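Local coordinates for protein 2-c-methyl-d-erythritol 2,4-cyclodiphosphate synthase (Plasmodium falciparum, PDB 4C81) that probably catalyses the cyclisation step of non-mevalonate isoprenoid synthesis that forms 2-C-methyl-D-erythritol 2,4-cyclodiphosphate, releasing CMP, at residues Asn113-Val127 against Lys168-Lys182. The protein carries 1 engineered substitution. Numbering follows the deposited sequence. Where two conformers were deposited one is given.
Sequences NYDIGNVDINVIAQV and KKAIECFANILLIPK. With ZN (zinc ion), chain C; CDP (cytidine-5'-diphosphate), chain D.
Ile124 and Glu172 face each other as a hydrogen-bonded pair of antiparallel strands 114-124 and 170-181. Ile124 N donates to Glu172 O, and Glu172 N returns a bond to Ile124 O. Their side chains run side by side. From the CB of Glu172, CG stands between the backbone N and the carbonyl carbon (chi1 68°) and lies 3.9 Å from Ile124 CB. The chain is then extended, which lays the carboxylate alongside the end of Ile124. Glu172 OE2 lies 3.7 Å from Ile124 CD1. Glu172 OE1 binds a zinc ion at 2.4 Å and is also hydrogen-bonded to Tyr14. His159 of the third subunit binds the same zinc. Phe174, two residues further along the same strand, meets the Phe174 rings of the second and third subunits edge-to-face.

Asn176 N bonds to Asp120 O at 2.9 Å. On the face of Glu172, the Asn176 side chain adds a weak bond from ND2 to that oxygen. ND2 also reaches Gln12 of the second subunit. On the opposite face, Ile177 CD1 packs on Ile116 CG2 at 4.0 Å, and Cys173 SG sits 3.3 Å from Ile121 CG2. This apolar side lies against helices 64-77 and 97-111. A beta bulge between Ile116 and Val119 shifts the pairing by one residue. Past Ile124, Ala125 O accepts a bond from N4 of the CDP cytosine at 2.9 Å.

The arrangement is typical of the IspF (YgbB family) alpha/beta fold: helices cover one sheet face, the other builds the trimer core, and the cytidine pocket lies beyond the end of strand 114-124.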
loop_
_atom_site.group_PDB
_atom_site.type_symbol
_atom_site.label_atom_id
_atom_site.label_comp_id
_atom_site.label_asym_id
_atom_site.label_seq_id
_atom_site.Cartn_x
_atom_site.Cartn_y
_atom_site.Cartn_z
ATOM N N ASN A 113 19.693 0.101 15.919
ATOM C CA ASN A 113 19.231 1.015 16.964
ATOM C C ASN A 113 17.819 1.557 16.701
ATOM O O ASN A 113 17.551 2.747 16.890
ATOM C CB ASN A 113 20.239 2.161 17.154
ATOM C CG ASN A 113 20.274 2.678 18.581
ATOM O OD1 ASN A 113 20.327 3.885 18.818
ATOM N ND2 ASN A 113 20.248 1.762 19.542
ATOM N N TYR A 114 16.920 0.671 16.269
ATOM C CA TYR A 114 15.514 1.012 16.050
ATOM C C TYR A 114 14.604 0.157 16.936
ATOM O O TYR A 114 14.992 -0.925 17.384
ATOM C CB TYR A 114 15.134 0.822 14.571
ATOM C CG TYR A 114 15.453 2.008 13.691
ATOM C CD1 TYR A 114 14.555 3.061 13.559
ATOM C CD2 TYR A 114 16.646 2.071 12.980
ATOM C CE1 TYR A 114 14.839 4.155 12.759
ATOM C CE2 TYR A 114 16.945 3.161 12.176
ATOM C CZ TYR A 114 16.036 4.200 12.067
ATOM O OH TYR A 114 16.324 5.279 11.267
ATOM N N ASP A 115 13.411 0.681 17.208
ATOM C CA ASP A 115 12.304 -0.085 17.774
ATOM C C ASP A 115 11.199 -0.078 16.732
ATOM O O ASP A 115 11.129 0.840 15.921
ATOM C CB ASP A 115 11.764 0.576 19.045
ATOM C CG ASP A 115 12.734 0.507 20.205
ATOM O OD1 ASP A 115 13.290 -0.580 20.456
ATOM O OD2 ASP A 115 12.919 1.542 20.879
ATOM N N ILE A 116 10.342 -1.090 16.758
ATOM C CA ILE A 116 9.114 -1.063 15.964
ATOM C C ILE A 116 8.130 -0.120 16.642
ATOM O O ILE A 116 7.968 -0.161 17.863
ATOM C CB ILE A 116 8.482 -2.467 15.825
ATOM C CG1 ILE A 116 9.383 -3.367 14.976
ATOM C CG2 ILE A 116 7.086 -2.380 15.186
ATOM C CD1 ILE A 116 8.932 -4.815 14.907
ATOM N N GLY A 117 7.493 0.742 15.852
ATOM C CA GLY A 117 6.395 1.562 16.342
ATOM C C GLY A 117 5.154 0.697 16.348
ATOM O O GLY A 117 4.817 0.078 17.355
ATOM N N ASN A 118 4.473 0.647 15.209
ATOM C CA ASN A 118 3.386 -0.306 15.013
ATOM C C ASN A 118 3.447 -0.914 13.620
ATOM O O ASN A 118 4.168 -0.423 12.752
ATOM C CB ASN A 118 2.026 0.353 15.242
ATOM C CG ASN A 118 1.622 1.259 14.103
ATOM O OD1 ASN A 118 2.354 2.177 13.741
ATOM N ND2 ASN A 118 0.462 0.993 13.517
ATOM N N VAL A 119 2.713 -2.009 13.440
ATOM C CA VAL A 119 2.569 -2.660 12.142
ATOM C C VAL A 119 1.071 -2.841 11.864
ATOM O O VAL A 119 0.298 -3.169 12.772
ATOM C CB VAL A 119 3.321 -4.013 12.085
ATOM C CG1 VAL A 119 2.715 -5.026 13.047
ATOM C CG2 VAL A 119 3.337 -4.558 10.663
ATOM N N ASP A 120 0.667 -2.580 10.622
ATOM C CA ASP A 120 -0.715 -2.758 10.174
ATOM C C ASP A 120 -0.676 -3.648 8.939
ATOM O O ASP A 120 -0.001 -3.333 7.962
ATOM C CB ASP A 120 -1.382 -1.415 9.844
ATOM C CG ASP A 120 -2.891 -1.541 9.607
ATOM O OD1 ASP A 120 -3.480 -2.597 9.937
ATOM O OD2 ASP A 120 -3.499 -0.578 9.099
ATOM N N ILE A 121 -1.406 -4.755 9.005
ATOM C CA ILE A 121 -1.313 -5.822 8.026
ATOM C C ILE A 121 -2.679 -6.021 7.378
ATOM O O ILE A 121 -3.688 -6.162 8.073
ATOM C CB ILE A 121 -0.852 -7.136 8.691
ATOM C CG1 ILE A 121 0.513 -6.946 9.371
ATOM C CG2 ILE A 121 -0.771 -8.242 7.663
ATOM C CD1 ILE A 121 0.817 -7.976 10.427
ATOM N N ASN A 122 -2.694 -6.000 6.046
ATOM C CA ASN A 122 -3.896 -6.195 5.244
ATOM C C ASN A 122 -3.772 -7.454 4.406
ATOM O O ASN A 122 -2.962 -7.511 3.483
ATOM C CB ASN A 122 -4.096 -5.007 4.310
ATOM C CG ASN A 122 -4.553 -3.771 5.038
ATOM O OD1 ASN A 122 -5.524 -3.814 5.785
ATOM N ND2 ASN A 122 -3.865 -2.659 4.814
ATOM N N VAL A 123 -4.576 -8.462 4.733
ATOM C CA VAL A 123 -4.644 -9.687 3.947
ATOM C C VAL A 123 -5.822 -9.588 2.988
ATOM O O VAL A 123 -6.923 -9.239 3.398
ATOM C CB VAL A 123 -4.810 -10.925 4.849
ATOM C CG1 VAL A 123 -4.951 -12.201 4.014
ATOM C CG2 VAL A 123 -3.632 -11.042 5.813
ATOM N N ILE A 124 -5.576 -9.871 1.713
ATOM C CA ILE A 124 -6.629 -9.891 0.703
ATOM C C ILE A 124 -6.794 -11.340 0.283
ATOM O O ILE A 124 -5.892 -11.935 -0.313
ATOM C CB ILE A 124 -6.314 -8.998 -0.509
ATOM C CG1 ILE A 124 -5.906 -7.597 -0.037
ATOM C CG2 ILE A 124 -7.538 -8.921 -1.424
ATOM C CD1 ILE A 124 -5.556 -6.640 -1.160
ATOM N N ALA A 125 -7.948 -11.901 0.626
ATOM C CA ALA A 125 -8.197 -13.328 0.486
ATOM C C ALA A 125 -9.683 -13.622 0.677
ATOM O O ALA A 125 -10.329 -13.034 1.542
ATOM C CB ALA A 125 -7.365 -14.100 1.507
ATOM N N GLN A 126 -10.227 -14.519 -0.143
ATOM C CA GLN A 126 -11.599 -14.992 0.053
ATOM C C GLN A 126 -11.655 -15.826 1.329
ATOM O O GLN A 126 -12.527 -15.627 2.173
ATOM C CB GLN A 126 -12.074 -15.824 -1.143
ATOM C CG GLN A 126 -12.186 -15.061 -2.458
ATOM C CD GLN A 126 -13.216 -13.942 -2.422
ATOM O OE1 GLN A 126 -12.961 -12.831 -2.896
ATOM N NE2 GLN A 126 -14.389 -14.229 -1.861
ATOM N N VAL A 127 -10.708 -16.754 1.452
ATOM C CA VAL A 127 -10.543 -17.585 2.644
ATOM C C VAL A 127 -9.045 -17.736 2.948
ATOM O O VAL A 127 -8.217 -17.631 2.041
ATOM C CB VAL A 127 -11.189 -18.977 2.455
ATOM C CG1 VAL A 127 -12.702 -18.845 2.333
ATOM C CG2 VAL A 127 -10.613 -19.682 1.240
ATOM N N LYS A 168 -9.991 -17.615 -5.715
ATOM C CA LYS A 168 -9.249 -18.463 -4.774
ATOM C C LYS A 168 -8.014 -19.145 -5.372
ATOM O O LYS A 168 -7.628 -20.236 -4.945
ATOM C CB LYS A 168 -10.185 -19.498 -4.125
ATOM C CG LYS A 168 -11.384 -18.878 -3.417
ATOM C CD LYS A 168 -12.288 -19.927 -2.779
ATOM C CE LYS A 168 -13.123 -20.661 -3.819
ATOM N NZ LYS A 168 -14.109 -21.583 -3.194
ATOM N N LYS A 169 -7.387 -18.487 -6.343
ATOM C CA LYS A 169 -6.160 -18.982 -6.956
ATOM C C LYS A 169 -4.934 -18.501 -6.182
ATOM O O LYS A 169 -3.860 -19.090 -6.291
ATOM C CB LYS A 169 -6.063 -18.535 -8.417
ATOM C CG LYS A 169 -7.146 -19.122 -9.319
ATOM C CD LYS A 169 -7.059 -18.582 -10.743
ATOM C CE LYS A 169 -5.893 -19.186 -11.511
ATOM N NZ LYS A 169 -5.874 -18.746 -12.934
ATOM N N ALA A 170 -5.099 -17.428 -5.407
ATOM C CA ALA A 170 -4.001 -16.860 -4.634
ATOM C C ALA A 170 -4.515 -16.051 -3.449
ATOM O O ALA A 170 -5.701 -15.725 -3.371
ATOM C CB ALA A 170 -3.125 -15.987 -5.530
ATOM N N ILE A 171 -3.604 -15.741 -2.530
ATOM C CA ILE A 171 -3.858 -14.808 -1.428
ATOM C C ILE A 171 -2.690 -13.829 -1.345
ATOM O O ILE A 171 -1.560 -14.170 -1.706
ATOM C CB ILE A 171 -4.035 -15.532 -0.072
ATOM C CG1 ILE A 171 -2.840 -16.446 0.239
ATOM C CG2 ILE A 171 -5.336 -16.344 -0.073
ATOM C CD1 ILE A 171 -2.878 -17.060 1.624
ATOM N N GLU A 172 -2.954 -12.615 -0.880
ATOM C CA GLU A 172 -1.887 -11.617 -0.800
ATOM C C GLU A 172 -1.957 -10.784 0.468
ATOM O O GLU A 172 -2.977 -10.751 1.165
ATOM C CB GLU A 172 -1.814 -10.752 -2.070
ATOM C CG GLU A 172 -2.963 -9.800 -2.335
ATOM C CD GLU A 172 -2.791 -9.037 -3.657
ATOM O OE1 GLU A 172 -2.081 -9.542 -4.557
ATOM O OE2 GLU A 172 -3.366 -7.936 -3.787
ATOM N N CYS A 173 -0.828 -10.161 0.789
ATOM C CA CYS A 173 -0.676 -9.413 2.033
ATOM C C CYS A 173 0.116 -8.140 1.774
ATOM O O CYS A 173 1.116 -8.168 1.051
ATOM C CB CYS A 173 0.056 -10.262 3.085
ATOM S SG CYS A 173 0.059 -9.526 4.737
ATOM N N PHE A 174 -0.349 -7.036 2.358
ATOM C CA PHE A 174 0.415 -5.800 2.471
ATOM C C PHE A 174 0.683 -5.541 3.942
ATOM O O PHE A 174 -0.246 -5.453 4.732
ATOM C CB PHE A 174 -0.365 -4.618 1.892
ATOM C CG PHE A 174 -0.490 -4.651 0.406
ATOM C CD1 PHE A 174 -1.473 -5.419 -0.199
ATOM C CD2 PHE A 174 0.377 -3.924 -0.396
ATOM C CE1 PHE A 174 -1.596 -5.458 -1.586
ATOM C CE2 PHE A 174 0.257 -3.955 -1.779
ATOM C CZ PHE A 174 -0.725 -4.725 -2.372
ATOM N N ALA A 175 1.954 -5.429 4.309
ATOM C CA ALA A 175 2.339 -5.136 5.683
ATOM C C ALA A 175 2.964 -3.748 5.715
ATOM O O ALA A 175 3.876 -3.474 4.950
ATOM C CB ALA A 175 3.328 -6.174 6.190
ATOM N N ASN A 176 2.462 -2.889 6.597
ATOM C CA ASN A 176 2.927 -1.516 6.719
ATOM C C ASN A 176 3.463 -1.293 8.117
ATOM O O ASN A 176 2.797 -1.620 9.098
ATOM C CB ASN A 176 1.783 -0.543 6.458
ATOM C CG ASN A 176 1.124 -0.779 5.125
ATOM O OD1 ASN A 176 1.493 -0.163 4.126
ATOM N ND2 ASN A 176 0.161 -1.697 5.090
ATOM N N ILE A 177 4.660 -0.726 8.205
ATOM C CA ILE A 177 5.352 -0.609 9.486
ATOM C C ILE A 177 6.055 0.736 9.637
ATOM O O ILE A 177 6.447 1.359 8.648
ATOM C CB ILE A 177 6.364 -1.766 9.637
ATOM C CG1 ILE A 177 6.751 -1.966 11.102
ATOM C CG2 ILE A 177 7.586 -1.560 8.739
ATOM C CD1 ILE A 177 7.468 -3.263 11.344
ATOM N N LEU A 178 6.179 1.186 10.886
ATOM C CA LEU A 178 7.034 2.315 11.227
ATOM C C LEU A 178 8.123 1.806 12.155
ATOM O O LEU A 178 7.844 1.048 13.087
ATOM C CB LEU A 178 6.248 3.407 11.945
ATOM C CG LEU A 178 5.278 4.222 11.100
ATOM C CD1 LEU A 178 4.484 5.148 12.010
ATOM C CD2 LEU A 178 5.987 5.017 10.005
ATOM N N LEU A 179 9.357 2.208 11.880
ATOM C CA LEU A 179 10.463 1.987 12.796
ATOM C C LEU A 179 10.863 3.316 13.429
ATOM O O LEU A 179 11.067 4.310 12.732
ATOM C CB LEU A 179 11.656 1.379 12.069
ATOM C CG LEU A 179 11.385 0.080 11.304
ATOM C CD1 LEU A 179 12.647 -0.394 10.625
ATOM C CD2 LEU A 179 10.817 -1.016 12.207
ATOM N N ILE A 180 10.977 3.313 14.756
ATOM C CA ILE A 180 11.275 4.513 15.533
ATOM C C ILE A 180 12.685 4.417 16.111
ATOM O O ILE A 180 13.022 3.412 16.737
ATOM C CB ILE A 180 10.283 4.666 16.712
ATOM C CG1 ILE A 180 8.832 4.488 16.244
ATOM C CG2 ILE A 180 10.459 6.019 17.388
ATOM C CD1 ILE A 180 8.409 5.448 15.142
ATOM N N PRO A 181 13.517 5.458 15.909
ATOM C CA PRO A 181 14.865 5.384 16.478
ATOM C C PRO A 181 14.847 5.296 18.002
ATOM O O PRO A 181 13.989 5.901 18.648
ATOM C CB PRO A 181 15.520 6.695 16.019
ATOM C CG PRO A 181 14.406 7.604 15.700
ATOM C CD PRO A 181 13.274 6.741 15.229
ATOM N N LYS A 182 15.774 4.521 18.560
ATOM C CA LYS A 182 15.949 4.451 20.009
ATOM C C LYS A 182 16.518 5.773 20.516
ATOM O O LYS A 182 17.308 6.420 19.822
ATOM C CB LYS A 182 16.876 3.293 20.391
ATOM C CG LYS A 182 16.226 1.928 20.274
ATOM C CD LYS A 182 17.203 0.814 20.587
ATOM C CE LYS A 182 16.488 -0.513 20.768
ATOM N NZ LYS A 182 17.428 -1.598 21.158
HETATM ZN ZN ZN C . -2.245 -9.175 -6.873
HETATM O O3B CDP D . -18.120 -6.550 1.591
HETATM P PB CDP D . -17.245 -6.000 2.840
HETATM O O1B CDP D . -16.795 -4.534 2.401
HETATM O O2B CDP D . -18.017 -5.963 4.109
HETATM O O3A CDP D . -15.874 -6.848 2.920
HETATM P PA CDP D . -15.787 -8.455 2.787
HETATM O O1A CDP D . -17.064 -9.039 2.323
HETATM O O2A CDP D . -14.544 -8.755 2.046
HETATM O "O5'" CDP D . -15.551 -8.912 4.310
HETATM C "C5'" CDP D . -16.240 -8.297 5.406
HETATM C "C4'" CDP D . -15.524 -8.609 6.722
HETATM O "O4'" CDP D . -15.269 -10.036 6.749
HETATM C "C3'" CDP D . -14.139 -7.968 6.765
HETATM O "O3'" CDP D . -14.218 -6.632 7.274
HETATM C "C2'" CDP D . -13.417 -8.882 7.748
HETATM O "O2'" CDP D . -13.747 -8.522 9.094
HETATM C "C1'" CDP D . -14.006 -10.269 7.442
HETATM N N1 CDP D . -13.026 -11.039 6.616
HETATM C C2 CDP D . -11.870 -11.553 7.230
HETATM O O2 CDP D . -11.665 -11.372 8.430
HETATM N N3 CDP D . -10.950 -12.274 6.468
HETATM C C4 CDP D . -11.147 -12.493 5.107
HETATM N N4 CDP D . -10.239 -13.187 4.427
HETATM C C5 CDP D . -12.289 -11.993 4.490
HETATM C C6 CDP D . -13.222 -11.270 5.234
HETATM O O HOH W 1 12.112 4.115 19.960
HETATM O O HOH W 2 -8.300 -15.830 -2.349
#